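Beta-1,4-galactanase (PDB 1HJS) hydrolyses the beta-1,4-galactosidic linkages of type I arabinogalactans as a clan GH-A, family 53 glycoside hydrolase. Local coordinates at residues A[44-49]-A[76-81]; A[130-135]-A[175-180]; A[213-218]-A[257-262]; A[249-254]-A[309-314]. All blocks are in the same frame, centred on the assembly; numbering follows the deposited sequence.

Contact 1 of 4, residues A[44-49]-A[76-81]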
loop_
_atom_site.group_PDB
_atom_site.type_symbol
_atom_site.label_atom_id
_atom_site.label_comp_id
_atom_site.label_asym_id
_atom_site.label_seq_id
_atom_site.Cartn_x
_atom_site.Cartn_y
_atom_site.Cartn_z
ATOM N N VAL A 44 5.732 -7.640 3.308
ATOM C CA VAL A 44 5.912 -6.258 3.706
ATOM C C VAL A 44 5.790 -5.363 2.482
ATOM O O VAL A 44 6.280 -5.690 1.396
ATOM C CB VAL A 44 7.279 -6.002 4.399
ATOM C CG1 VAL A 44 7.297 -6.677 5.763
ATOM C CG2 VAL A 44 8.424 -6.504 3.522
ATOM N N ARG A 45 5.108 -4.241 2.671
ATOM C CA ARG A 45 4.892 -3.259 1.621
ATOM C C ARG A 45 5.919 -2.144 1.814
ATOM O O ARG A 45 6.227 -1.764 2.949
ATOM C CB ARG A 45 3.468 -2.712 1.749
ATOM C CG ARG A 45 3.029 -1.699 0.694
ATOM C CD ARG A 45 1.576 -1.349 0.991
ATOM N NE ARG A 45 0.928 -0.447 0.044
ATOM C CZ ARG A 45 0.725 0.849 0.268
ATOM N NH1 ARG A 45 1.140 1.407 1.401
ATOM N NH2 ARG A 45 0.031 1.570 -0.607
ATOM N N GLN A 46 6.443 -1.620 0.709
ATOM C CA GLN A 46 7.449 -0.563 0.759
ATOM C C GLN A 46 7.201 0.498 -0.313
ATOM O O GLN A 46 7.010 0.172 -1.489
ATOM C CB GLN A 46 8.844 -1.170 0.556
ATOM C CG GLN A 46 9.177 -2.284 1.538
ATOM C CD GLN A 46 10.538 -2.911 1.290
ATOM O OE1 GLN A 46 10.908 -3.880 1.950
ATOM N NE2 GLN A 46 11.288 -2.359 0.338
ATOM N N ARG A 47 7.202 1.765 0.087
ATOM C CA ARG A 47 6.990 2.841 -0.872
ATOM C C ARG A 47 8.306 3.192 -1.548
ATOM O O ARG A 47 9.348 3.286 -0.897
ATOM C CB ARG A 47 6.407 4.088 -0.189
ATOM C CG ARG A 47 7.162 4.559 1.048
ATOM C CD ARG A 47 6.568 5.857 1.600
ATOM N NE ARG A 47 7.090 6.175 2.929
ATOM C CZ ARG A 47 6.634 5.644 4.061
ATOM N NH1 ARG A 47 5.634 4.773 4.039
ATOM N NH2 ARG A 47 7.201 5.961 5.221
ATOM N N VAL A 48 8.252 3.379 -2.862
ATOM C CA VAL A 48 9.440 3.721 -3.626
ATOM C C VAL A 48 9.276 5.087 -4.274
ATOM O O VAL A 48 8.320 5.322 -5.008
ATOM C CB VAL A 48 9.708 2.685 -4.741
ATOM C CG1 VAL A 48 10.946 3.088 -5.540
ATOM C CG2 VAL A 48 9.886 1.303 -4.134
ATOM N N TRP A 49 10.207 5.989 -3.986
ATOM C CA TRP A 49 10.187 7.319 -4.571
ATOM C C TRP A 49 11.326 7.375 -5.586
ATOM O O TRP A 49 12.333 6.680 -5.440
ATOM C CB TRP A 49 10.344 8.390 -3.485
ATOM C CG TRP A 49 9.147 8.464 -2.559
ATOM C CD1 TRP A 49 7.959 7.790 -2.693
ATOM C CD2 TRP A 49 9.019 9.268 -1.380
ATOM N NE1 TRP A 49 7.101 8.130 -1.668
ATOM C CE2 TRP A 49 7.726 9.034 -0.850
ATOM C CE3 TRP A 49 9.868 10.165 -0.719
ATOM C CZ2 TRP A 49 7.264 9.666 0.314
ATOM C CZ3 TRP A 49 9.406 10.796 0.442
ATOM C CH2 TRP A 49 8.116 10.541 0.942
ATOM N N VAL A 76 7.893 -9.340 -0.636
ATOM C CA VAL A 76 7.955 -7.890 -0.762
ATOM C C VAL A 76 6.956 -7.333 -1.775
ATOM O O VAL A 76 6.823 -7.840 -2.888
ATOM C CB VAL A 76 9.381 -7.437 -1.148
ATOM C CG1 VAL A 76 9.432 -5.917 -1.311
ATOM C CG2 VAL A 76 10.365 -7.886 -0.074
ATOM N N TYR A 77 6.263 -6.278 -1.361
ATOM C CA TYR A 77 5.267 -5.590 -2.173
ATOM C C TYR A 77 5.840 -4.194 -2.417
ATOM O O TYR A 77 5.937 -3.379 -1.500
ATOM C CB TYR A 77 3.944 -5.558 -1.382
ATOM C CG TYR A 77 2.836 -4.597 -1.804
ATOM C CD1 TYR A 77 2.998 -3.671 -2.836
ATOM C CD2 TYR A 77 1.634 -4.577 -1.092
ATOM C CE1 TYR A 77 1.982 -2.734 -3.139
ATOM C CE2 TYR A 77 0.627 -3.659 -1.381
ATOM C CZ TYR A 77 0.807 -2.739 -2.396
ATOM O OH TYR A 77 -0.171 -1.798 -2.611
ATOM N N ILE A 78 6.254 -3.942 -3.653
ATOM C CA ILE A 78 6.822 -2.652 -4.030
ATOM C C ILE A 78 5.720 -1.698 -4.482
ATOM O O ILE A 78 4.948 -2.004 -5.386
ATOM C CB ILE A 78 7.852 -2.809 -5.178
ATOM C CG1 ILE A 78 9.101 -3.527 -4.659
ATOM C CG2 ILE A 78 8.204 -1.444 -5.765
ATOM C CD1 ILE A 78 9.899 -2.736 -3.629
ATOM N N ASP A 79 5.661 -0.536 -3.844
ATOM C CA ASP A 79 4.661 0.474 -4.165
ATOM C C ASP A 79 5.324 1.684 -4.811
ATOM O O ASP A 79 5.861 2.547 -4.124
ATOM C CB ASP A 79 3.925 0.882 -2.880
ATOM C CG ASP A 79 2.973 2.055 -3.080
ATOM O OD1 ASP A 79 2.638 2.387 -4.235
ATOM O OD2 ASP A 79 2.547 2.637 -2.060
ATOM N N PHE A 80 5.310 1.727 -6.143
ATOM C CA PHE A 80 5.896 2.847 -6.870
ATOM C C PHE A 80 4.977 4.053 -6.773
ATOM O O PHE A 80 3.825 3.983 -7.205
ATOM C CB PHE A 80 6.064 2.518 -8.360
ATOM C CG PHE A 80 7.203 1.592 -8.664
ATOM C CD1 PHE A 80 8.511 1.955 -8.365
ATOM C CD2 PHE A 80 6.968 0.369 -9.290
ATOM C CE1 PHE A 80 9.578 1.112 -8.687
ATOM C CE2 PHE A 80 8.032 -0.486 -9.618
ATOM C CZ PHE A 80 9.335 -0.111 -9.317
ATOM N N HIS A 81 5.472 5.148 -6.204
ATOM C CA HIS A 81 4.672 6.365 -6.113
ATOM C C HIS A 81 4.862 7.203 -7.377
ATOM O O HIS A 81 4.090 8.128 -7.639
ATOM C CB HIS A 81 5.071 7.204 -4.890
ATOM C CG HIS A 81 4.477 6.721 -3.603
ATOM N ND1 HIS A 81 4.034 7.581 -2.620
ATOM C CD2 HIS A 81 4.252 5.469 -3.135
ATOM C CE1 HIS A 81 3.561 6.879 -1.604
ATOM N NE2 HIS A 81 3.682 5.595 -1.891
HETATM O O HOH W 1 0.106 0.634 -3.533
#
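Strands 43-48 and 75-80 are neighbouring parallel strands of the (beta/alpha)8, or TIM, barrel, joined through helix 59-71 as a beta-alpha-beta unit. Five successive parallel bridges run from Val44-Val76 to Val48-Phe80, and the strand axes come within 4.6 Å. Val48, Arg45 and Tyr77 have the most surface buried here, on opposite faces of the sheet. On the face turned to helix 59-71, Val48 splits its branches: CG2 meets Ile78 CG2 at 3.6 Å, while CG1 and CB pack against CD1 of Phe80. On the other face, Arg45 runs extended with CG anti to the backbone N (chi1 -178°), alongside Tyr77, whose CG is likewise anti. Arg45 CG sits over the centre of the Tyr77 ring, 3.6 Å from the centroid, a CH-pi contact. This course delivers NE to the phenol oxygen, and the guanidinium stands at 78° to the ring. Arg45 NH2 also forms a salt bridge with Asp79 OD2 at 3.1 Å; the carboxylate oxygen lies over the guanidinium face, so charge alone holds the pair. Further salt bridges to Asp8 and to Glu245, the probable nucleophile, make Arg45 a second-shell residue whose positive charge may favour an ionised carboxylate there. Water 1 accepts from Arg45 NH2 and lies 2.6 Å from Tyr77 OH. The bond from Arg45 NE to Tyr77 OH is 3.2 Å long and nearly straight, with the oxygen in the guanidinium plane.

Contact 2 of 4, residues A[130-135]-A[175-180]; sequences VSIGNE and IMIHLD
This is a buried parallel strand pair of the TIM barrel, strands 129-132 and 174-179, whose regular pairing stops after Ile132; the chains part round Gly133 and approach again at Glu135 and Leu179. Met176 N donates to Val130 O, Ile132 N donates to Met176 O at 2.9 Å, and the axes of the two short segments cross at 51°. An inverse gamma turn centred on Ile132 then carries the chain away, and water 2 fills in for the pairing by donating to Gly133 O and accepting from His178 N. Gly133, at phi 114°, takes a backbone shape in which a CB would clash with the preceding carbonyl oxygen. The side chain of Ile132 crosses that of Ile175 obliquely, CD1 to CG2 at 4.0 Å, on the side facing helix 150-165. Farther along the chain comes Glu135, the probable proton donor of the Asn-Glu pair characteristic of clan GH-A. His178, CG anti to its backbone N, runs alongside Glu135, whose backbone N lies over one face of the imidazole. Ser212 OG is hydrogen-bonded to both Glu135 OE2 and His178 NE2; a nearby imidazole could influence the acid's ionisation. The carboxylate stands at 68° to the imidazole, and Glu135 CG reaches His178 CE1 at 3.4 Å.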
loop_
_atom_site.group_PDB
_atom_site.type_symbol
_atom_site.label_atom_id
_atom_site.label_comp_id
_atom_site.label_asym_id
_atom_site.label_seq_id
_atom_site.Cartn_x
_atom_site.Cartn_y
_atom_site.Cartn_z
ATOM N N VAL A 130 3.586 -5.544 -7.158
ATOM C CA VAL A 130 4.111 -4.243 -7.549
ATOM C C VAL A 130 2.922 -3.378 -7.939
ATOM O O VAL A 130 2.146 -3.757 -8.812
ATOM C CB VAL A 130 5.055 -4.324 -8.774
ATOM C CG1 VAL A 130 5.440 -2.917 -9.224
ATOM C CG2 VAL A 130 6.304 -5.123 -8.424
ATOM N N SER A 131 2.751 -2.236 -7.281
ATOM C CA SER A 131 1.655 -1.359 -7.654
ATOM C C SER A 131 2.241 -0.275 -8.541
ATOM O O SER A 131 3.283 0.301 -8.228
ATOM C CB SER A 131 0.981 -0.725 -6.423
ATOM O OG SER A 131 1.804 0.241 -5.792
ATOM N N ILE A 132 1.593 -0.029 -9.673
ATOM C CA ILE A 132 2.048 1.013 -10.577
ATOM C C ILE A 132 1.306 2.291 -10.191
ATOM O O ILE A 132 0.312 2.678 -10.814
ATOM C CB ILE A 132 1.786 0.628 -12.059
ATOM C CG1 ILE A 132 0.357 0.114 -12.239
ATOM C CG2 ILE A 132 2.779 -0.449 -12.484
ATOM C CD1 ILE A 132 0.034 -0.309 -13.664
ATOM N N GLY A 133 1.806 2.923 -9.133
ATOM C CA GLY A 133 1.216 4.143 -8.621
ATOM C C GLY A 133 0.638 3.926 -7.229
ATOM O O GLY A 133 0.359 2.794 -6.831
ATOM N N ASN A 134 0.461 5.012 -6.485
ATOM C CA ASN A 134 -0.107 4.938 -5.142
ATOM C C ASN A 134 -1.332 5.844 -5.108
ATOM O O ASN A 134 -1.220 7.048 -5.351
ATOM C CB ASN A 134 0.910 5.414 -4.099
ATOM C CG ASN A 134 0.399 5.251 -2.671
ATOM O OD1 ASN A 134 0.431 4.156 -2.106
ATOM N ND2 ASN A 134 -0.088 6.339 -2.091
ATOM N N GLU A 135 -2.491 5.259 -4.811
ATOM C CA GLU A 135 -3.758 5.994 -4.749
ATOM C C GLU A 135 -3.916 6.929 -5.944
ATOM O O GLU A 135 -4.084 8.137 -5.780
ATOM C CB GLU A 135 -3.851 6.795 -3.445
ATOM C CG GLU A 135 -3.742 5.933 -2.189
ATOM C CD GLU A 135 -4.119 6.682 -0.923
ATOM O OE1 GLU A 135 -4.015 7.924 -0.918
ATOM O OE2 GLU A 135 -4.505 6.030 0.070
ATOM N N ILE A 175 0.827 -7.462 -10.851
ATOM C CA ILE A 175 0.761 -6.023 -11.065
ATOM C C ILE A 175 -0.530 -5.464 -10.484
ATOM O O ILE A 175 -1.625 -5.937 -10.791
ATOM C CB ILE A 175 0.866 -5.692 -12.562
ATOM C CG1 ILE A 175 2.209 -6.202 -13.096
ATOM C CG2 ILE A 175 0.752 -4.190 -12.776
ATOM C CD1 ILE A 175 2.370 -6.086 -14.597
ATOM N N MET A 176 -0.393 -4.446 -9.644
ATOM C CA MET A 176 -1.549 -3.851 -8.983
ATOM C C MET A 176 -1.794 -2.379 -9.271
ATOM O O MET A 176 -0.860 -1.602 -9.437
ATOM C CB MET A 176 -1.404 -4.022 -7.468
ATOM C CG MET A 176 -2.420 -3.237 -6.646
ATOM S SD MET A 176 -2.004 -3.256 -4.892
ATOM C CE MET A 176 -2.492 -4.908 -4.453
ATOM N N ILE A 177 -3.072 -2.018 -9.340
ATOM C CA ILE A 177 -3.492 -0.634 -9.517
ATOM C C ILE A 177 -4.141 -0.340 -8.171
ATOM O O ILE A 177 -4.988 -1.103 -7.696
ATOM C CB ILE A 177 -4.507 -0.466 -10.664
ATOM C CG1 ILE A 177 -3.776 -0.585 -12.006
ATOM C CG2 ILE A 177 -5.196 0.891 -10.561
ATOM C CD1 ILE A 177 -4.689 -0.520 -13.228
ATOM N N HIS A 178 -3.725 0.763 -7.558
ATOM C CA HIS A 178 -4.186 1.139 -6.230
ATOM C C HIS A 178 -4.924 2.475 -6.160
ATOM O O HIS A 178 -4.370 3.516 -6.504
ATOM C CB HIS A 178 -2.961 1.171 -5.299
ATOM C CG HIS A 178 -3.232 1.719 -3.932
ATOM N ND1 HIS A 178 -2.238 2.262 -3.145
ATOM C CD2 HIS A 178 -4.373 1.801 -3.207
ATOM C CE1 HIS A 178 -2.756 2.659 -1.995
ATOM N NE2 HIS A 178 -4.050 2.391 -2.008
ATOM N N LEU A 179 -6.174 2.420 -5.700
ATOM C CA LEU A 179 -7.021 3.599 -5.531
ATOM C C LEU A 179 -7.366 3.753 -4.045
ATOM O O LEU A 179 -7.361 2.777 -3.292
ATOM C CB LEU A 179 -8.321 3.437 -6.331
ATOM C CG LEU A 179 -8.356 3.873 -7.800
ATOM C CD1 LEU A 179 -7.119 3.416 -8.534
ATOM C CD2 LEU A 179 -9.634 3.337 -8.446
ATOM N N ASP A 180 -7.663 4.976 -3.622
ATOM C CA ASP A 180 -8.026 5.216 -2.227
ATOM C C ASP A 180 -9.522 4.937 -2.035
ATOM O O ASP A 180 -10.198 4.479 -2.958
ATOM C CB ASP A 180 -7.713 6.667 -1.853
ATOM C CG ASP A 180 -8.630 7.658 -2.541
ATOM O OD1 ASP A 180 -8.964 7.442 -3.725
ATOM O OD2 ASP A 180 -9.012 8.659 -1.898
HETATM O O HOH W 1 0.106 0.634 -3.533
HETATM O O HOH W 2 -1.500 1.964 -8.664
#

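Contact 3 of 4, residues A[213-218]-A[257-262]; sequences FYPFYS and YSFPSD
Tyr257 opens the segment by laying its ring against the backbone of 213-218, in a meeting of two loops at the C-terminal ends of the TIM-barrel strands. With CG anti to its carbonyl carbon (chi1 -57°), the ring is placed so that Tyr217 O stands 3.6 Å above the ring plane, over its centre, while CD1 comes within 3.4 Å of Phe216 O. Water 4 ties the same neighbours together, accepting from Tyr257 N and donating to Phe216 O. Ser258 contributes its carbonyl: water 3 donates to Ser258 O and to Pro215 O and accepts from Ser218 N at 2.8 Å, so one water grips three backbone atoms. Phe259 comes next, running alongside Pro215. Its CE2 meets Pro215 CG at 4.0 Å and its CZ meets Phe216 CB at 3.8 Å, while Pro215 O lies over one face towards the rim. Pro260 ends the direct contact, with CD only 3.1 Å from Pro215 O and CG turned to Ser218 O. Farther on, the two carboxylate oxygens of Asp262 accept hydrogen bonds from Leu223 N and Ser224 N at the start of helix 223-237. The contact thus joins the loop between strand 208-212 and helix 223-237 to the loop between strand 240-245 and helix 270-285.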
loop_
_atom_site.group_PDB
_atom_site.type_symbol
_atom_site.label_atom_id
_atom_site.label_comp_id
_atom_site.label_asym_id
_atom_site.label_seq_id
_atom_site.Cartn_x
_atom_site.Cartn_y
_atom_site.Cartn_z
ATOM N N PHE A 213 -8.257 1.719 3.014
ATOM C CA PHE A 213 -9.473 1.711 3.813
ATOM C C PHE A 213 -9.139 2.184 5.216
ATOM O O PHE A 213 -8.549 1.443 6.008
ATOM C CB PHE A 213 -10.092 0.311 3.875
ATOM C CG PHE A 213 -11.369 0.254 4.672
ATOM C CD1 PHE A 213 -12.523 0.878 4.203
ATOM C CD2 PHE A 213 -11.410 -0.391 5.902
ATOM C CE1 PHE A 213 -13.703 0.858 4.954
ATOM C CE2 PHE A 213 -12.582 -0.418 6.663
ATOM C CZ PHE A 213 -13.732 0.209 6.187
ATOM N N TYR A 214 -9.509 3.429 5.505
ATOM C CA TYR A 214 -9.262 4.047 6.802
ATOM C C TYR A 214 -10.602 4.431 7.432
ATOM O O TYR A 214 -11.540 4.825 6.730
ATOM C CB TYR A 214 -8.391 5.290 6.629
ATOM C CG TYR A 214 -6.948 4.989 6.284
ATOM C CD1 TYR A 214 -6.069 4.496 7.248
ATOM C CD2 TYR A 214 -6.458 5.210 4.996
ATOM C CE1 TYR A 214 -4.735 4.236 6.941
ATOM C CE2 TYR A 214 -5.120 4.952 4.679
ATOM C CZ TYR A 214 -4.268 4.469 5.657
ATOM O OH TYR A 214 -2.941 4.234 5.370
ATOM N N PRO A 215 -10.708 4.329 8.762
ATOM C CA PRO A 215 -11.962 4.669 9.437
ATOM C C PRO A 215 -12.096 6.109 9.918
ATOM O O PRO A 215 -13.175 6.512 10.349
ATOM C CB PRO A 215 -11.973 3.696 10.606
ATOM C CG PRO A 215 -10.515 3.735 11.037
ATOM C CD PRO A 215 -9.773 3.663 9.693
ATOM N N PHE A 216 -11.024 6.887 9.833
ATOM C CA PHE A 216 -11.049 8.250 10.351
ATOM C C PHE A 216 -10.978 9.432 9.388
ATOM O O PHE A 216 -10.556 10.519 9.783
ATOM C CB PHE A 216 -9.952 8.398 11.409
ATOM C CG PHE A 216 -8.675 7.693 11.059
ATOM C CD1 PHE A 216 -7.992 7.996 9.885
ATOM C CD2 PHE A 216 -8.154 6.720 11.902
ATOM C CE1 PHE A 216 -6.799 7.337 9.554
ATOM C CE2 PHE A 216 -6.962 6.057 11.580
ATOM C CZ PHE A 216 -6.287 6.369 10.405
ATOM N N TYR A 217 -11.399 9.238 8.145
ATOM C CA TYR A 217 -11.386 10.323 7.167
ATOM C C TYR A 217 -12.786 10.582 6.625
ATOM O O TYR A 217 -12.975 11.431 5.752
ATOM C CB TYR A 217 -10.446 9.994 6.007
ATOM C CG TYR A 217 -8.986 9.975 6.390
ATOM C CD1 TYR A 217 -8.398 11.073 7.021
ATOM C CD2 TYR A 217 -8.187 8.863 6.124
ATOM C CE1 TYR A 217 -7.053 11.065 7.378
ATOM C CE2 TYR A 217 -6.840 8.843 6.478
ATOM C CZ TYR A 217 -6.279 9.945 7.103
ATOM O OH TYR A 217 -4.952 9.930 7.453
ATOM N N SER A 218 -13.760 9.845 7.153
ATOM C CA SER A 218 -15.151 9.964 6.725
ATOM C C SER A 218 -15.986 8.866 7.362
ATOM O O SER A 218 -15.578 7.707 7.395
ATOM C CB SER A 218 -15.255 9.846 5.201
ATOM O OG SER A 218 -16.606 9.661 4.796
ATOM N N TYR A 257 -13.271 13.562 12.048
ATOM C CA TYR A 257 -14.510 13.051 11.469
ATOM C C TYR A 257 -15.128 12.007 12.385
ATOM O O TYR A 257 -14.430 11.358 13.164
ATOM C CB TYR A 257 -14.258 12.404 10.106
ATOM C CG TYR A 257 -13.607 13.307 9.089
ATOM C CD1 TYR A 257 -12.220 13.406 9.003
ATOM C CD2 TYR A 257 -14.380 14.077 8.217
ATOM C CE1 TYR A 257 -11.613 14.247 8.071
ATOM C CE2 TYR A 257 -13.783 14.923 7.285
ATOM C CZ TYR A 257 -12.402 15.003 7.219
ATOM O OH TYR A 257 -11.804 15.848 6.311
ATOM N N SER A 258 -16.444 11.852 12.296
ATOM C CA SER A 258 -17.136 10.855 13.098
ATOM C C SER A 258 -16.773 9.499 12.497
ATOM O O SER A 258 -16.600 9.381 11.285
ATOM C CB SER A 258 -18.651 11.076 13.025
ATOM O OG SER A 258 -18.990 12.392 13.435
ATOM N N PHE A 259 -16.642 8.483 13.340
ATOM C CA PHE A 259 -16.297 7.154 12.854
ATOM C C PHE A 259 -17.498 6.464 12.216
ATOM O O PHE A 259 -18.645 6.785 12.527
ATOM C CB PHE A 259 -15.742 6.303 14.000
ATOM C CG PHE A 259 -14.259 6.457 14.198
ATOM C CD1 PHE A 259 -13.696 7.711 14.413
ATOM C CD2 PHE A 259 -13.421 5.348 14.145
ATOM C CE1 PHE A 259 -12.315 7.858 14.569
ATOM C CE2 PHE A 259 -12.045 5.487 14.300
ATOM C CZ PHE A 259 -11.491 6.742 14.512
ATOM N N PRO A 260 -17.247 5.515 11.296
ATOM C CA PRO A 260 -18.333 4.793 10.627
ATOM C C PRO A 260 -19.224 4.100 11.652
ATOM O O PRO A 260 -18.744 3.596 12.670
ATOM C CB PRO A 260 -17.591 3.804 9.733
ATOM C CG PRO A 260 -16.326 4.539 9.402
ATOM C CD PRO A 260 -15.939 5.119 10.745
ATOM N N SER A 261 -20.523 4.071 11.374
ATOM C CA SER A 261 -21.486 3.470 12.287
ATOM C C SER A 261 -21.196 2.037 12.730
ATOM O O SER A 261 -21.381 1.714 13.903
ATOM C CB SER A 261 -22.896 3.540 11.684
ATOM O OG SER A 261 -22.974 2.799 10.479
ATOM N N ASP A 262 -20.743 1.175 11.819
ATOM C CA ASP A 262 -20.485 -0.209 12.206
ATOM C C ASP A 262 -19.133 -0.521 12.842
ATOM O O ASP A 262 -18.739 -1.685 12.917
ATOM C CB ASP A 262 -20.738 -1.181 11.037
ATOM C CG ASP A 262 -20.000 -0.801 9.771
ATOM O OD1 ASP A 262 -18.993 -0.068 9.849
ATOM O OD2 ASP A 262 -20.431 -1.261 8.688
HETATM O O HOH W 3 -14.136 9.010 9.828
HETATM O O HOH W 4 -11.632 11.344 12.505
#

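Contact 4 of 4, residues A[249-254]-A[309-314]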
loop_
_atom_site.group_PDB
_atom_site.type_symbol
_atom_site.label_atom_id
_atom_site.label_comp_id
_atom_site.label_asym_id
_atom_site.label_seq_id
_atom_site.Cartn_x
_atom_site.Cartn_y
_atom_site.Cartn_z
ATOM N N PRO A 249 -6.896 3.172 15.564
ATOM C CA PRO A 249 -6.208 3.789 16.695
ATOM C C PRO A 249 -6.249 3.125 18.058
ATOM O O PRO A 249 -7.233 2.475 18.429
ATOM C CB PRO A 249 -6.812 5.193 16.726
ATOM C CG PRO A 249 -8.212 4.959 16.311
ATOM C CD PRO A 249 -8.118 3.921 15.203
ATOM N N ILE A 250 -5.152 3.282 18.794
ATOM C CA ILE A 250 -5.079 2.789 20.161
ATOM C C ILE A 250 -5.370 4.034 21.000
ATOM O O ILE A 250 -5.528 3.968 22.216
ATOM C CB ILE A 250 -3.685 2.206 20.523
ATOM C CG1 ILE A 250 -2.579 3.214 20.236
ATOM C CG2 ILE A 250 -3.457 0.911 19.763
ATOM C CD1 ILE A 250 -1.197 2.707 20.627
ATOM N N SER A 251 -5.451 5.172 20.317
ATOM C CA SER A 251 -5.752 6.448 20.960
ATOM C C SER A 251 -6.239 7.465 19.933
ATOM O O SER A 251 -5.566 7.721 18.935
ATOM C CB SER A 251 -4.519 6.993 21.686
ATOM O OG SER A 251 -4.823 8.214 22.338
ATOM N N CYS A 252 -7.419 8.032 20.167
ATOM C CA CYS A 252 -7.984 9.028 19.262
ATOM C C CYS A 252 -8.863 10.002 20.034
ATOM O O CYS A 252 -10.079 10.035 19.847
ATOM C CB CYS A 252 -8.834 8.380 18.160
ATOM S SG CYS A 252 -9.125 9.596 16.833
ATOM N N PRO A 253 -8.260 10.824 20.898
ATOM C CA PRO A 253 -9.032 11.786 21.686
ATOM C C PRO A 253 -9.567 12.988 20.909
ATOM O O PRO A 253 -10.470 13.676 21.376
ATOM C CB PRO A 253 -8.035 12.208 22.760
ATOM C CG PRO A 253 -6.732 12.203 22.003
ATOM C CD PRO A 253 -6.821 10.906 21.221
ATOM N N ASN A 254 -9.023 13.224 19.713
ATOM C CA ASN A 254 -9.375 14.396 18.898
ATOM C C ASN A 254 -9.690 14.077 17.418
ATOM O O ASN A 254 -9.029 14.619 16.533
ATOM C CB ASN A 254 -8.168 15.352 18.973
ATOM C CG ASN A 254 -8.493 16.796 18.608
ATOM O OD1 ASN A 254 -7.576 17.591 18.362
ATOM N ND2 ASN A 254 -9.770 17.152 18.599
ATOM N N SER A 309 -5.948 12.400 12.123
ATOM C CA SER A 309 -6.331 13.254 13.247
ATOM C C SER A 309 -6.265 12.482 14.566
ATOM O O SER A 309 -6.291 13.070 15.650
ATOM C CB SER A 309 -7.749 13.803 13.031
ATOM O OG SER A 309 -8.707 12.757 13.011
ATOM N N CYS A 310 -6.177 11.160 14.474
ATOM C CA CYS A 310 -6.102 10.327 15.670
ATOM C C CYS A 310 -4.672 10.291 16.205
ATOM O O CYS A 310 -3.728 10.052 15.454
ATOM C CB CYS A 310 -6.565 8.910 15.355
ATOM S SG CYS A 310 -8.359 8.691 15.174
ATOM N N ALA A 311 -4.523 10.497 17.509
ATOM C CA ALA A 311 -3.212 10.541 18.150
ATOM C C ALA A 311 -2.268 9.353 17.940
ATOM O O ALA A 311 -1.074 9.548 17.720
ATOM C CB ALA A 311 -3.383 10.794 19.647
ATOM N N ASP A 312 -2.777 8.127 18.012
ATOM C CA ASP A 312 -1.891 6.974 17.856
ATOM C C ASP A 312 -2.530 5.803 17.121
ATOM O O ASP A 312 -3.525 5.238 17.582
ATOM C CB ASP A 312 -1.417 6.501 19.236
ATOM C CG ASP A 312 -0.174 5.628 19.166
ATOM O OD1 ASP A 312 0.067 4.999 18.114
ATOM O OD2 ASP A 312 0.557 5.564 20.182
ATOM N N ASN A 313 -1.942 5.441 15.984
ATOM C CA ASN A 313 -2.425 4.325 15.173
ATOM C C ASN A 313 -1.377 3.228 15.061
ATOM O O ASN A 313 -1.563 2.266 14.320
ATOM C CB ASN A 313 -2.776 4.792 13.757
ATOM C CG ASN A 313 -4.023 5.626 13.715
ATOM O OD1 ASN A 313 -5.059 5.232 14.249
ATOM N ND2 ASN A 313 -3.941 6.783 13.072
ATOM N N THR A 314 -0.273 3.373 15.785
ATOM C CA THR A 314 0.792 2.380 15.724
ATOM C C THR A 314 0.436 1.114 16.497
ATOM O O THR A 314 -0.551 1.075 17.238
ATOM C CB THR A 314 2.123 2.948 16.270
ATOM O OG1 THR A 314 1.987 3.251 17.665
ATOM C CG2 THR A 314 2.508 4.211 15.513
HETATM O O HOH W 5 -6.486 12.621 18.372
#
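A disulfide and a short antiparallel bridge hold two loops of the TIM barrel together, tightly at the sulfurs and the Ser251-Asp312 bridge and more loosely around Asn254 and Ser309. In the tight part, Cys252 SG and Cys310 SG are bonded at 2.0 Å with chi3 -77°. The two sulfurs leave their backbones differently, Cys252 SG anti to its backbone N and Cys310 SG anti to its carbonyl carbon. Next to them, Asp312 N donates to Ser251 O at 3.0 Å, on a lone pair in the carbonyl plane. Ile250 N returns a bond to Asp312 O at 2.8 Å, and Ser251 N adds a weak one to that oxygen, so two consecutive residues face Asp312 in a classic beta bulge. Ile250 holds CG1 in the crowded position between backbone N and carbonyl carbon (chi1 54°), which brings CD1 to 3.4 Å from Asp312 OD2. The carboxylate is fixed from within its own loop: Asp312 OD1 accepts from Thr314 N, an Asx turn, and uses its syn lone pair to accept from Thr314 OG1 at 2.6 Å. Asn313 OD1 presses on Pro249 CB at 3.0 Å, while its ND2 is held by Asn305 O. On the exposed side, Pro253 CD only touches Ala311 CB at 3.8 Å. There water 5 does the joining, accepting from Asn254 N and donating to Ser309 O. The crosslink thus ties the loop between strand 240-245 and helix 270-285 to the loop following strand 290-296, the last strand of the barrel.

In the fold
Contacts 1 and 2 belong to the closed eight-stranded parallel barrel, with centres 10 Å apart; strands 75-80 and 129-132 are neighbours, so 43-48, 75-80, 129-132 and 174-179 form one continuous half of the sheet. Water 1 is common to both. Contacts 3 and 4 lie in loops farther out, their centres about 20 Å from the chain centre and 13 Å apart. Contact 1 closes before contact 2 opens, and both precede the outer pair, whose segments alternate along the chain. Contacts 3 and 4 touch where Phe259 CZ meets Cys310 SG at 3.7 Å. Barrel strands thus position the probable catalytic centre, while a disulfide-braced loop cluster joins three late barrel loops.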